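Local atomic coordinates of Rio2 kinase (Chaetomium thermophilum, PDB entry 4GYI), a protein that binds ADP with magnesium, probably acts as a RIO-type serine/threonine kinase, and serves the maturing pre-40S ribosomal subunit through its ATPase activity. Residues V201-Y211 with I281-F291. Sequence-based numbering, arbitrary orientation.
Sequences VSSVPDPASLY and IKRFFERRFHF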
# COMPACT_ATOMS: atom_id res chain seq x y z
N VAL A 201 -20.15 5.03 -8.68
CA VAL A 201 -20.73 4.67 -9.97
C VAL A 201 -22.12 5.30 -10.07
O VAL A 201 -22.94 5.17 -9.16
CB VAL A 201 -20.77 3.13 -10.20
CG1 VAL A 201 -21.82 2.46 -9.31
CG2 VAL A 201 -21.00 2.81 -11.67
N SER A 202 -22.35 6.04 -11.16
CA SER A 202 -23.54 6.89 -11.23
C SER A 202 -24.79 6.15 -11.68
O SER A 202 -25.89 6.52 -11.27
CB SER A 202 -23.30 8.13 -12.09
OG SER A 202 -22.92 7.79 -13.41
N SER A 203 -24.63 5.12 -12.51
CA SER A 203 -25.80 4.37 -12.96
C SER A 203 -25.46 2.94 -13.38
O SER A 203 -24.64 2.72 -14.27
CB SER A 203 -26.51 5.08 -14.12
OG SER A 203 -25.87 4.83 -15.35
N VAL A 204 -26.13 1.99 -12.74
CA VAL A 204 -26.04 0.60 -13.14
C VAL A 204 -27.43 0.06 -13.49
O VAL A 204 -28.23 -0.24 -12.60
CB VAL A 204 -25.41 -0.26 -12.05
CG1 VAL A 204 -25.37 -1.73 -12.48
CG2 VAL A 204 -24.00 0.24 -11.73
N PRO A 205 -27.72 -0.05 -14.79
CA PRO A 205 -29.03 -0.56 -15.22
C PRO A 205 -29.20 -2.05 -14.92
O PRO A 205 -30.33 -2.47 -14.75
CB PRO A 205 -29.01 -0.32 -16.74
CG PRO A 205 -28.02 0.78 -16.94
CD PRO A 205 -26.96 0.54 -15.91
N ASP A 206 -28.10 -2.81 -14.84
CA ASP A 206 -28.15 -4.25 -14.56
C ASP A 206 -27.27 -4.66 -13.37
O ASP A 206 -26.16 -5.18 -13.56
CB ASP A 206 -27.74 -5.04 -15.81
CG ASP A 206 -27.94 -6.54 -15.66
OD1 ASP A 206 -28.63 -6.97 -14.71
OD2 ASP A 206 -27.41 -7.29 -16.51
N PRO A 207 -27.75 -4.44 -12.15
CA PRO A 207 -26.99 -4.77 -10.94
C PRO A 207 -26.62 -6.26 -10.87
O PRO A 207 -25.54 -6.60 -10.39
CB PRO A 207 -27.96 -4.42 -9.81
CG PRO A 207 -28.87 -3.40 -10.39
CD PRO A 207 -29.02 -3.76 -11.84
N ALA A 208 -27.51 -7.13 -11.35
CA ALA A 208 -27.32 -8.57 -11.23
C ALA A 208 -26.08 -9.10 -11.94
O ALA A 208 -25.45 -10.05 -11.46
CB ALA A 208 -28.58 -9.32 -11.72
N SER A 209 -25.75 -8.51 -13.09
CA SER A 209 -24.55 -8.89 -13.82
C SER A 209 -23.31 -8.48 -13.07
O SER A 209 -22.36 -9.25 -12.96
CB SER A 209 -24.53 -8.23 -15.20
OG SER A 209 -25.46 -8.85 -16.07
N LEU A 210 -23.30 -7.25 -12.59
CA LEU A 210 -22.14 -6.75 -11.87
C LEU A 210 -21.94 -7.55 -10.58
O LEU A 210 -20.83 -7.96 -10.26
CB LEU A 210 -22.26 -5.24 -11.59
CG LEU A 210 -21.14 -4.61 -10.76
CD1 LEU A 210 -19.78 -4.80 -11.42
CD2 LEU A 210 -21.42 -3.12 -10.48
N TYR A 211 -23.04 -7.80 -9.86
CA TYR A 211 -23.01 -8.62 -8.66
C TYR A 211 -22.42 -9.99 -8.95
O TYR A 211 -21.53 -10.44 -8.23
CB TYR A 211 -24.42 -8.77 -8.09
CG TYR A 211 -24.52 -9.69 -6.89
CD1 TYR A 211 -24.29 -9.22 -5.60
CD2 TYR A 211 -24.85 -11.03 -7.05
CE1 TYR A 211 -24.41 -10.06 -4.51
CE2 TYR A 211 -24.97 -11.88 -5.95
CZ TYR A 211 -24.75 -11.38 -4.69
OH TYR A 211 -24.86 -12.21 -3.61
N ILE A 281 -20.35 -6.90 -0.11
CA ILE A 281 -20.93 -6.81 -1.44
C ILE A 281 -22.47 -6.81 -1.41
O ILE A 281 -23.11 -5.92 -1.98
CB ILE A 281 -20.43 -7.96 -2.33
CG1 ILE A 281 -18.92 -7.81 -2.57
CG2 ILE A 281 -21.19 -8.00 -3.64
CD1 ILE A 281 -18.51 -6.44 -3.01
N LYS A 282 -23.06 -7.79 -0.73
CA LYS A 282 -24.52 -7.87 -0.62
C LYS A 282 -25.10 -6.59 -0.01
O LYS A 282 -26.05 -6.02 -0.53
CB LYS A 282 -24.97 -9.08 0.21
CG LYS A 282 -24.69 -10.41 -0.45
CD LYS A 282 -25.25 -11.57 0.39
CE LYS A 282 -24.85 -12.92 -0.19
NZ LYS A 282 -25.35 -14.11 0.56
N ARG A 283 -24.52 -6.15 1.11
CA ARG A 283 -24.97 -4.91 1.75
C ARG A 283 -24.98 -3.75 0.76
O ARG A 283 -26.00 -3.08 0.60
CB ARG A 283 -24.07 -4.54 2.93
CG ARG A 283 -24.55 -5.00 4.29
CD ARG A 283 -23.72 -4.32 5.38
NE ARG A 283 -23.63 -2.88 5.14
CZ ARG A 283 -24.24 -1.96 5.88
NH1 ARG A 283 -24.96 -2.32 6.93
NH2 ARG A 283 -24.11 -0.68 5.57
N PHE A 284 -23.86 -3.53 0.08
CA PHE A 284 -23.76 -2.45 -0.88
C PHE A 284 -24.83 -2.55 -1.97
O PHE A 284 -25.55 -1.59 -2.24
CB PHE A 284 -22.37 -2.38 -1.51
CG PHE A 284 -22.25 -1.33 -2.57
CD1 PHE A 284 -22.14 0.01 -2.22
CD2 PHE A 284 -22.30 -1.67 -3.92
CE1 PHE A 284 -22.05 1.00 -3.19
CE2 PHE A 284 -22.23 -0.70 -4.90
CZ PHE A 284 -22.08 0.64 -4.54
N PHE A 285 -24.96 -3.73 -2.56
CA PHE A 285 -25.97 -3.95 -3.59
C PHE A 285 -27.38 -3.80 -3.09
O PHE A 285 -28.29 -3.53 -3.86
CB PHE A 285 -25.77 -5.30 -4.27
CG PHE A 285 -24.78 -5.24 -5.38
CD1 PHE A 285 -25.18 -5.36 -6.69
CD2 PHE A 285 -23.44 -5.00 -5.12
CE1 PHE A 285 -24.26 -5.27 -7.72
CE2 PHE A 285 -22.52 -4.93 -6.14
CZ PHE A 285 -22.93 -5.06 -7.44
N GLU A 286 -27.57 -3.94 -1.79
CA GLU A 286 -28.90 -3.82 -1.24
C GLU A 286 -29.23 -2.35 -1.04
O GLU A 286 -30.30 -1.89 -1.44
CB GLU A 286 -29.03 -4.61 0.06
CG GLU A 286 -30.44 -4.97 0.44
CD GLU A 286 -31.21 -3.79 1.00
OE1 GLU A 286 -30.57 -2.87 1.56
OE2 GLU A 286 -32.46 -3.79 0.89
N ARG A 287 -28.31 -1.60 -0.44
CA ARG A 287 -28.58 -0.18 -0.18
C ARG A 287 -28.45 0.72 -1.42
O ARG A 287 -29.21 1.69 -1.56
CB ARG A 287 -27.75 0.36 1.00
CG ARG A 287 -26.30 -0.05 1.01
CD ARG A 287 -25.55 0.50 2.23
NE ARG A 287 -24.18 -0.02 2.33
CZ ARG A 287 -23.11 0.55 1.77
NH1 ARG A 287 -23.23 1.66 1.05
NH2 ARG A 287 -21.91 -0.00 1.92
N ARG A 288 -27.53 0.40 -2.32
CA ARG A 288 -27.28 1.26 -3.49
C ARG A 288 -28.18 0.97 -4.70
O ARG A 288 -28.65 1.91 -5.35
CB ARG A 288 -25.79 1.23 -3.87
CG ARG A 288 -25.44 1.90 -5.20
CD ARG A 288 -25.70 3.40 -5.23
NE ARG A 288 -25.39 3.96 -6.55
CZ ARG A 288 -26.30 4.23 -7.49
NH1 ARG A 288 -27.59 4.00 -7.28
NH2 ARG A 288 -25.91 4.73 -8.66
N PHE A 289 -28.42 -0.30 -5.00
CA PHE A 289 -29.26 -0.63 -6.16
C PHE A 289 -30.54 -1.38 -5.79
O PHE A 289 -31.29 -1.81 -6.66
CB PHE A 289 -28.48 -1.46 -7.18
CG PHE A 289 -27.12 -0.92 -7.50
CD1 PHE A 289 -26.97 0.25 -8.22
CD2 PHE A 289 -25.98 -1.59 -7.07
CE1 PHE A 289 -25.72 0.74 -8.51
CE2 PHE A 289 -24.74 -1.11 -7.36
CZ PHE A 289 -24.60 0.06 -8.08
N HIS A 290 -30.78 -1.54 -4.49
CA HIS A 290 -31.94 -2.28 -4.00
C HIS A 290 -32.02 -3.64 -4.67
O HIS A 290 -33.08 -4.08 -5.10
CB HIS A 290 -33.21 -1.46 -4.21
CG HIS A 290 -33.15 -0.11 -3.57
ND1 HIS A 290 -33.31 0.07 -2.21
CD2 HIS A 290 -32.88 1.11 -4.08
CE1 HIS A 290 -33.16 1.36 -1.92
NE2 HIS A 290 -32.90 2.01 -3.04
N PHE A 291 -30.86 -4.28 -4.76
CA PHE A 291 -30.74 -5.60 -5.36
C PHE A 291 -30.35 -6.62 -4.31
O PHE A 291 -29.50 -6.38 -3.46
CB PHE A 291 -29.68 -5.59 -6.46
CG PHE A 291 -29.38 -6.95 -7.00
CD1 PHE A 291 -30.18 -7.50 -7.99
CD2 PHE A 291 -28.31 -7.69 -6.52
CE1 PHE A 291 -29.91 -8.76 -8.50
CE2 PHE A 291 -28.04 -8.96 -7.02
CZ PHE A 291 -28.84 -9.49 -8.01
O HOH W 1 -27.88 3.46 -10.71
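P207, at the start of one helix, comes closest to F289 near the end of another, their CA atoms 6.7 Å apart, and the helical segments 207-211 and 281-289 run nearly antiparallel at 165°. Y211, F285 and F291 form an aromatic cluster between them, F291 being supplied by the chain just beyond the helix. The Y211 side chain extends away from its own N (chi1 176°), which carries the ring across to turn its edge to the face of F285 in a T-shaped stack, centroids 5.5 Å apart. F291 stands oblique to Y211 and brings CE2 over one face near the rim, F291 CE2 lying 3.6 Å from Y211 CG; F291 CE1 touches A208 CB. Were Y211 cut back to alanine, F285 and F291 would probably be left with a gap between them. Toward the preceding loop, V204 CG2 packs on F289 CE1 at 3.7 Å. R288 lays its CG over the middle of the F289 ring, while F289 CE1 comes over the face of the guanidinium, whose NH2 makes a nearly straight, in-plane 3.0 Å hydrogen bond to V201 O. Within the RIO domain the contact thus joins helix 207-223 and its leading loop to the end of helix 270-289, while strand 236-242 meets L210 through I238 and I281 through I236.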